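Long-range contacts in HmuY protein (Prevotella intermedia, PDB 6R2H), which probably binds heme as a hemophore-like protein of the HmuY family, and is seen here in its heme-free form: residues 170-175 / 182-187; 111-116 / 125-130; 16-21 / 31-36. All coordinates share one frame; numbering follows the deposited sequence.

Contact 1 of 3, residues 170-175 / 182-187; sequences FKDNLD and AVSFDY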
# COMPACT_ATOMS: atom_id res chain seq x y z
N PHE A 170 5.33 3.44 -10.56
CA PHE A 170 5.62 4.27 -9.40
C PHE A 170 6.76 5.24 -9.70
O PHE A 170 7.71 4.90 -10.39
CB PHE A 170 5.82 3.40 -8.16
CG PHE A 170 4.55 2.73 -7.70
CD1 PHE A 170 3.69 3.36 -6.82
CD2 PHE A 170 4.19 1.48 -8.20
CE1 PHE A 170 2.51 2.75 -6.40
CE2 PHE A 170 3.00 0.87 -7.79
CZ PHE A 170 2.17 1.51 -6.90
N LYS A 171 6.64 6.47 -9.17
CA LYS A 171 7.64 7.51 -9.36
C LYS A 171 8.46 7.75 -8.08
O LYS A 171 9.67 7.64 -8.13
CB LYS A 171 7.03 8.81 -9.89
CG LYS A 171 6.16 8.70 -11.14
CD LYS A 171 6.93 8.73 -12.46
CE LYS A 171 7.54 7.39 -12.84
NZ LYS A 171 8.78 7.53 -13.64
N ASP A 172 7.82 8.07 -6.94
CA ASP A 172 8.55 8.53 -5.77
C ASP A 172 7.94 7.96 -4.49
O ASP A 172 6.72 7.76 -4.43
CB ASP A 172 8.53 10.06 -5.62
CG ASP A 172 8.90 10.85 -6.85
OD1 ASP A 172 10.12 10.99 -7.10
OD2 ASP A 172 7.97 11.36 -7.52
N ASN A 173 8.79 7.75 -3.45
CA ASN A 173 8.31 7.34 -2.13
C ASN A 173 8.69 8.38 -1.08
O ASN A 173 8.42 8.19 0.11
CB ASN A 173 8.79 5.93 -1.74
CG ASN A 173 10.29 5.83 -1.55
OD1 ASN A 173 11.06 6.46 -2.28
ND2 ASN A 173 10.73 5.07 -0.56
N LEU A 174 9.31 9.47 -1.53
CA LEU A 174 9.74 10.57 -0.67
C LEU A 174 9.39 11.89 -1.35
O LEU A 174 9.16 11.94 -2.56
CB LEU A 174 11.25 10.47 -0.45
CG LEU A 174 11.71 9.28 0.39
CD1 LEU A 174 13.14 8.89 0.08
CD2 LEU A 174 11.52 9.56 1.86
N ASP A 175 9.36 12.96 -0.53
CA ASP A 175 9.17 14.32 -0.97
C ASP A 175 10.48 14.84 -1.54
O ASP A 175 11.46 14.10 -1.62
CB ASP A 175 8.75 15.19 0.22
CG ASP A 175 9.88 15.45 1.21
OD1 ASP A 175 10.48 14.47 1.70
OD2 ASP A 175 10.17 16.62 1.46
N ALA A 182 5.95 9.65 0.91
CA ALA A 182 5.03 10.03 -0.16
C ALA A 182 4.74 8.83 -1.05
O ALA A 182 5.47 7.84 -1.04
CB ALA A 182 5.62 11.15 -0.98
N VAL A 183 3.64 8.92 -1.80
CA VAL A 183 3.30 7.95 -2.82
C VAL A 183 3.00 8.76 -4.08
O VAL A 183 2.17 9.66 -4.05
CB VAL A 183 2.09 7.07 -2.41
CG1 VAL A 183 1.46 6.32 -3.58
CG2 VAL A 183 2.39 6.12 -1.25
N SER A 184 3.73 8.45 -5.17
CA SER A 184 3.59 9.11 -6.45
C SER A 184 3.68 8.07 -7.57
O SER A 184 4.57 7.22 -7.52
CB SER A 184 4.66 10.13 -6.61
OG SER A 184 4.39 10.96 -7.71
N PHE A 185 2.76 8.11 -8.55
CA PHE A 185 2.82 7.20 -9.69
C PHE A 185 2.07 7.75 -10.89
O PHE A 185 1.24 8.65 -10.76
CB PHE A 185 2.25 5.82 -9.35
CG PHE A 185 0.85 5.81 -8.78
CD1 PHE A 185 -0.26 5.77 -9.61
CD2 PHE A 185 0.65 5.81 -7.40
CE1 PHE A 185 -1.55 5.74 -9.10
CE2 PHE A 185 -0.64 5.78 -6.89
CZ PHE A 185 -1.73 5.74 -7.73
N ASP A 186 2.38 7.19 -12.06
CA ASP A 186 1.60 7.40 -13.27
C ASP A 186 0.86 6.10 -13.57
O ASP A 186 1.31 5.03 -13.17
CB ASP A 186 2.47 7.74 -14.47
CG ASP A 186 3.33 8.97 -14.25
OD1 ASP A 186 2.84 9.92 -13.60
OD2 ASP A 186 4.49 8.97 -14.71
N TYR A 187 -0.28 6.23 -14.28
CA TYR A 187 -1.11 5.06 -14.50
C TYR A 187 -2.07 5.24 -15.68
O TYR A 187 -2.42 6.35 -16.06
CB TYR A 187 -1.94 4.76 -13.25
CG TYR A 187 -2.99 5.78 -12.88
CD1 TYR A 187 -2.64 6.92 -12.17
CD2 TYR A 187 -4.33 5.58 -13.18
CE1 TYR A 187 -3.60 7.84 -11.78
CE2 TYR A 187 -5.30 6.49 -12.79
CZ TYR A 187 -4.93 7.62 -12.09
OH TYR A 187 -5.86 8.55 -11.70
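F170 and F185 pack side by side where strands 165-174 and 181-190 pair antiparallel. CE1 of F170 lies 3.7 Å from CD2 of F185, and the ring planes are 63° apart. CB of F185 also rests near CA of F170. With CG of F185 between its backbone N and carbonyl carbon (chi1 54°), the ring lies beside that of F170. Both rings are buried: W139 and F156 meet F170, and F8 of strand 6-11 meets F185. K171 N gives a nearly straight bond to S184 O at 2.8 Å. The D172 N bond to the same oxygen is weak, at 3.4 Å. Two residues thus face S184, which makes a classic beta bulge in this hairpin. Beyond it the chain turns a corner at N173, and A182 N bonds to N173 O at 3.0 Å. CB of A182 packs on the backbone of L174. The exposed side, at K171 and D172, is looser and more polar. The K171 chain bends at chi2, which places CD 3.3 Å from D186 OD2. The charged ends do not touch, since K171 NZ is 4.7 Å from D186 OD2. D172 OD2 approaches S184 OG only at 3.6 Å and is hydrogen-bonded instead to a glycerol, probably from the crystallisation liquor.

Contact 2 of 3, residues 111-116 / 125-130; sequences DIVVDM and LGMVKT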
# COMPACT_ATOMS: atom_id res chain seq x y z
N ASP A 111 0.09 -8.26 9.03
CA ASP A 111 0.08 -7.28 10.11
C ASP A 111 0.79 -6.02 9.62
O ASP A 111 1.78 -6.12 8.89
CB ASP A 111 0.81 -7.80 11.35
CG ASP A 111 0.18 -9.05 11.96
OD1 ASP A 111 -1.02 -9.27 11.71
OD2 ASP A 111 0.89 -9.78 12.69
N ILE A 112 0.27 -4.85 10.00
CA ILE A 112 0.91 -3.58 9.73
C ILE A 112 1.28 -2.93 11.06
O ILE A 112 0.72 -3.26 12.10
CB ILE A 112 0.02 -2.65 8.86
CG1 ILE A 112 -1.31 -2.33 9.54
CG2 ILE A 112 -0.16 -3.19 7.44
CD1 ILE A 112 -1.96 -1.04 9.05
N VAL A 113 2.22 -1.98 10.99
CA VAL A 113 2.60 -1.18 12.14
C VAL A 113 1.76 0.09 12.17
O VAL A 113 1.89 0.92 11.27
CB VAL A 113 4.10 -0.84 12.10
CG1 VAL A 113 4.52 0.03 13.28
CG2 VAL A 113 4.92 -2.12 12.08
N VAL A 114 0.95 0.26 13.24
CA VAL A 114 0.10 1.44 13.39
C VAL A 114 0.68 2.44 14.39
O VAL A 114 0.31 3.61 14.35
CB VAL A 114 -1.37 1.12 13.72
CG1 VAL A 114 -2.08 0.47 12.54
CG2 VAL A 114 -1.54 0.30 14.98
N ASP A 115 1.57 2.00 15.29
CA ASP A 115 2.09 2.87 16.34
C ASP A 115 3.52 2.48 16.67
O ASP A 115 3.76 1.40 17.21
CB ASP A 115 1.26 2.81 17.62
CG ASP A 115 1.60 3.90 18.64
OD1 ASP A 115 2.69 4.51 18.53
OD2 ASP A 115 0.75 4.15 19.54
N MET A 116 4.48 3.38 16.38
CA MET A 116 5.87 3.00 16.59
C MET A 116 6.51 3.87 17.66
O MET A 116 7.72 3.80 17.89
CB MET A 116 6.69 3.02 15.29
CG MET A 116 7.05 4.39 14.81
SD MET A 116 8.24 4.17 13.48
CE MET A 116 8.80 5.86 13.25
N LEU A 125 5.56 -2.32 19.83
CA LEU A 125 4.88 -1.86 18.63
C LEU A 125 3.39 -2.17 18.72
O LEU A 125 3.02 -3.28 19.13
CB LEU A 125 5.47 -2.59 17.42
CG LEU A 125 6.88 -2.17 16.99
CD1 LEU A 125 7.46 -3.20 16.04
CD2 LEU A 125 6.86 -0.80 16.34
N GLY A 126 2.58 -1.18 18.30
CA GLY A 126 1.18 -1.40 17.98
C GLY A 126 1.03 -1.96 16.57
O GLY A 126 1.42 -1.33 15.59
N MET A 127 0.44 -3.16 16.49
CA MET A 127 0.27 -3.91 15.26
C MET A 127 -1.22 -4.12 15.01
O MET A 127 -1.97 -4.33 15.97
CB MET A 127 0.87 -5.31 15.45
CG MET A 127 2.36 -5.29 15.76
SD MET A 127 3.32 -5.05 14.25
CE MET A 127 3.78 -3.34 14.50
N VAL A 128 -1.65 -4.14 13.74
CA VAL A 128 -3.02 -4.48 13.40
C VAL A 128 -3.00 -5.54 12.30
O VAL A 128 -2.25 -5.42 11.33
CB VAL A 128 -3.84 -3.24 12.99
CG1 VAL A 128 -5.23 -3.57 12.48
CG2 VAL A 128 -3.92 -2.23 14.12
N LYS A 129 -3.82 -6.58 12.49
CA LYS A 129 -3.98 -7.63 11.49
C LYS A 129 -4.96 -7.16 10.43
O LYS A 129 -6.12 -6.89 10.72
CB LYS A 129 -4.41 -8.97 12.11
CG LYS A 129 -4.28 -10.15 11.15
CD LYS A 129 -4.69 -11.47 11.73
CE LYS A 129 -4.97 -12.48 10.63
NZ LYS A 129 -5.94 -13.51 11.06
N THR A 130 -4.47 -7.04 9.19
CA THR A 130 -5.27 -6.55 8.07
C THR A 130 -5.01 -7.41 6.83
O THR A 130 -4.66 -8.58 6.96
CB THR A 130 -5.01 -5.06 7.85
OG1 THR A 130 -5.95 -4.65 6.85
CG2 THR A 130 -3.58 -4.77 7.45
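I112 and V128 form a hydrogen-bonded antiparallel pair. I112 N bonds to V128 O at 2.9 Å, and V128 N returns a bond to I112 O at 3.0 Å. Further along, V114 N bonds to G126 O at 2.9 Å. D115 N adds a weak bond to the same oxygen, and G126 N bonds to D115 O. V114 and D115 therefore both face G126 in a classic beta bulge, and the register shifts by one residue.

The side chains form two groups. Around I112 and V128, the side chains of V114 and V128 cross at about a right angle. Both methyls of V114 meet CG2 of V128, with V114 CG2 to V128 CG2 at 3.6 Å. CG2 of I112 touches CG2 of T130 at 3.8 Å. In the second group, V113 and M127 lie side by side. The M127 chain bends at chi2 (-79°), which places SD near I112 O; the position of its methyl is doubtful. V113 CG1 also meets CD2 of L125 at 3.9 Å. D111 OD1 lies 3.4 Å from CG of K129, close to its CA and CB too.

Neighbours hold these groups in place. E33 packs against I112, V114 and V128. Strand 37-42 flanks strand 124-132, with backbone hydrogen bonds between R40 and L125 and between E38 and M127. R40 also forms a salt bridge with D111 OD2, while D115 OD1 bonds to S117.

K129 NZ stays 6.5 Å from D111 OD1. The aspartate's charge is thus probably balanced mainly by R40, while backbone bonds and apolar packing carry the strand pairing.

Contact 3 of 3, residues 16-21 / 31-36; sequences DSWIYI and QAELGK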
# COMPACT_ATOMS: atom_id res chain seq x y z
N ASP A 16 -0.62 5.51 11.45
CA ASP A 16 -1.94 5.08 11.90
C ASP A 16 -2.98 5.28 10.81
O ASP A 16 -4.16 5.03 11.03
CB ASP A 16 -2.32 5.66 13.27
CG ASP A 16 -2.48 7.16 13.26
OD1 ASP A 16 -1.82 7.82 12.42
OD2 ASP A 16 -3.25 7.66 14.10
N SER A 17 -2.54 5.70 9.61
CA SER A 17 -3.50 6.12 8.60
C SER A 17 -3.20 5.51 7.23
O SER A 17 -2.09 5.05 6.95
CB SER A 17 -3.60 7.61 8.51
OG SER A 17 -3.64 8.19 9.80
N TRP A 18 -4.25 5.53 6.40
CA TRP A 18 -4.29 5.01 5.05
C TRP A 18 -4.68 6.14 4.10
O TRP A 18 -5.36 7.08 4.49
CB TRP A 18 -5.35 3.90 4.97
CG TRP A 18 -4.96 2.58 5.55
CD1 TRP A 18 -5.13 2.16 6.84
CD2 TRP A 18 -4.36 1.47 4.84
NE1 TRP A 18 -4.67 0.87 6.99
CE2 TRP A 18 -4.20 0.42 5.78
CE3 TRP A 18 -3.93 1.27 3.52
CZ2 TRP A 18 -3.63 -0.80 5.43
CZ3 TRP A 18 -3.38 0.06 3.17
CH2 TRP A 18 -3.23 -0.96 4.12
N ILE A 19 -4.27 6.01 2.84
CA ILE A 19 -4.96 6.73 1.77
C ILE A 19 -5.66 5.70 0.88
O ILE A 19 -5.14 4.61 0.65
CB ILE A 19 -4.00 7.64 0.98
CG1 ILE A 19 -2.93 6.85 0.22
CG2 ILE A 19 -3.39 8.69 1.89
CD1 ILE A 19 -2.16 7.67 -0.79
N TYR A 20 -6.85 6.06 0.39
CA TYR A 20 -7.67 5.22 -0.46
C TYR A 20 -7.86 5.92 -1.81
O TYR A 20 -8.42 7.02 -1.85
CB TYR A 20 -9.01 4.90 0.21
CG TYR A 20 -8.90 4.05 1.46
CD1 TYR A 20 -8.67 4.63 2.70
CD2 TYR A 20 -9.03 2.67 1.40
CE1 TYR A 20 -8.57 3.86 3.85
CE2 TYR A 20 -8.94 1.89 2.54
CZ TYR A 20 -8.70 2.49 3.77
OH TYR A 20 -8.60 1.74 4.91
N ILE A 21 -7.40 5.28 -2.89
CA ILE A 21 -7.40 5.94 -4.19
C ILE A 21 -8.43 5.32 -5.12
O ILE A 21 -8.42 4.12 -5.36
CB ILE A 21 -6.01 5.94 -4.83
CG1 ILE A 21 -4.98 6.49 -3.84
CG2 ILE A 21 -6.02 6.72 -6.13
CD1 ILE A 21 -3.55 6.18 -4.17
N GLN A 31 -7.93 7.96 5.84
CA GLN A 31 -8.67 7.38 6.96
C GLN A 31 -7.73 6.58 7.86
O GLN A 31 -6.79 5.98 7.36
CB GLN A 31 -9.81 6.52 6.40
CG GLN A 31 -10.78 6.02 7.45
CD GLN A 31 -11.89 5.21 6.82
OE1 GLN A 31 -11.75 4.01 6.57
NE2 GLN A 31 -13.00 5.86 6.53
N ALA A 32 -7.99 6.57 9.18
CA ALA A 32 -7.17 5.81 10.13
C ALA A 32 -7.40 4.32 9.92
O ALA A 32 -8.49 3.93 9.50
CB ALA A 32 -7.52 6.19 11.55
N GLU A 33 -6.38 3.52 10.21
CA GLU A 33 -6.57 2.09 10.44
C GLU A 33 -7.63 1.91 11.53
O GLU A 33 -7.52 2.50 12.61
CB GLU A 33 -5.28 1.43 10.92
CG GLU A 33 -5.46 -0.05 11.28
CD GLU A 33 -6.09 -0.88 10.17
OE1 GLU A 33 -5.58 -0.83 9.02
OE2 GLU A 33 -7.10 -1.56 10.44
N LEU A 34 -8.63 1.07 11.25
CA LEU A 34 -9.79 0.99 12.11
C LEU A 34 -9.74 -0.26 12.97
O LEU A 34 -10.47 -0.35 13.96
CB LEU A 34 -11.07 1.04 11.27
CG LEU A 34 -11.38 2.40 10.63
CD1 LEU A 34 -12.68 2.36 9.86
CD2 LEU A 34 -11.38 3.51 11.67
N GLY A 35 -8.87 -1.19 12.59
CA GLY A 35 -8.79 -2.52 13.19
C GLY A 35 -8.28 -2.47 14.63
O GLY A 35 -7.67 -1.49 15.05
N LYS A 36 -8.60 -3.54 15.38
CA LYS A 36 -8.14 -3.67 16.75
C LYS A 36 -6.62 -3.72 16.76
O LYS A 36 -5.99 -4.24 15.82
CB LYS A 36 -8.82 -4.85 17.46
CG LYS A 36 -8.42 -6.25 16.99
CD LYS A 36 -9.00 -7.35 17.87
CE LYS A 36 -9.09 -8.69 17.18
NZ LYS A 36 -10.43 -9.30 17.32
O HOH W 1 -9.48 1.70 7.83
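W18 and Q31 exchange two backbone hydrogen bonds. W18 N bonds to Q31 O at 2.8 Å, and Q31 N bonds to W18 O at 3.0 Å. E33 N extends the ladder with a bond to D16 O. S17 and A32 form the non-hydrogen-bonded pair between these bonds, and their side chains diverge.

One side-chain bond crosses the contact. W18 NE1 donates to E33 OE1 at 2.8 Å. The oxygen is met on its anti side, with the donor tilted out of the carboxylate plane, and the ring and carboxylate planes are 71° apart. CG of E33 is anti to its backbone N (chi1 175°), and a bend at chi2 (54°) sets the position of CD. The other oxygen, E33 OE2, takes a bond from G35 N at 2.8 Å. Both carboxylate oxygens of this buried group are therefore gripped by N-H donors, which would probably stabilise its negative charge.

A water joins the segments. It lies 3.0 Å from Y20 OH, donates to A32 O at 3.0 Å and makes a weak bond to Q31 OE1. Q31 NE2 is held by D64 O.

Ring and carbon contacts are slighter. CE1 of Y20 meets CB of Q31 at 3.9 Å. W69 packs edge-to-face with Y20, and H74 meets the W18 ring.

This is a beta hairpin of strands 17-21 and 28-32 at one margin of the four-stranded antiparallel sheet in the all-beta HmuY-type fold.

In the fold
Contact 3 comes first along the chain. It closes the hairpin between strands 17-21 and 28-32 in the four-stranded sheet. Contact 2 follows, pairing strands 105-115 and 124-132 around a connection that holds helix 119-122. Contact 1 closes last, near the C terminus, in the hairpin of strands 165-174 and 181-190. The three are in series; none nests in or crosses another. Contacts 1 and 2 belong to the same nine-stranded sheet but lie on opposite sides of the chain's centre, with centres about 23 Å apart. Contact 3 touches both: I21 packs on F185, CB of D16 on V114 O, and K36 O on V128. It thus joins the smaller sheet to two distant parts of the larger one.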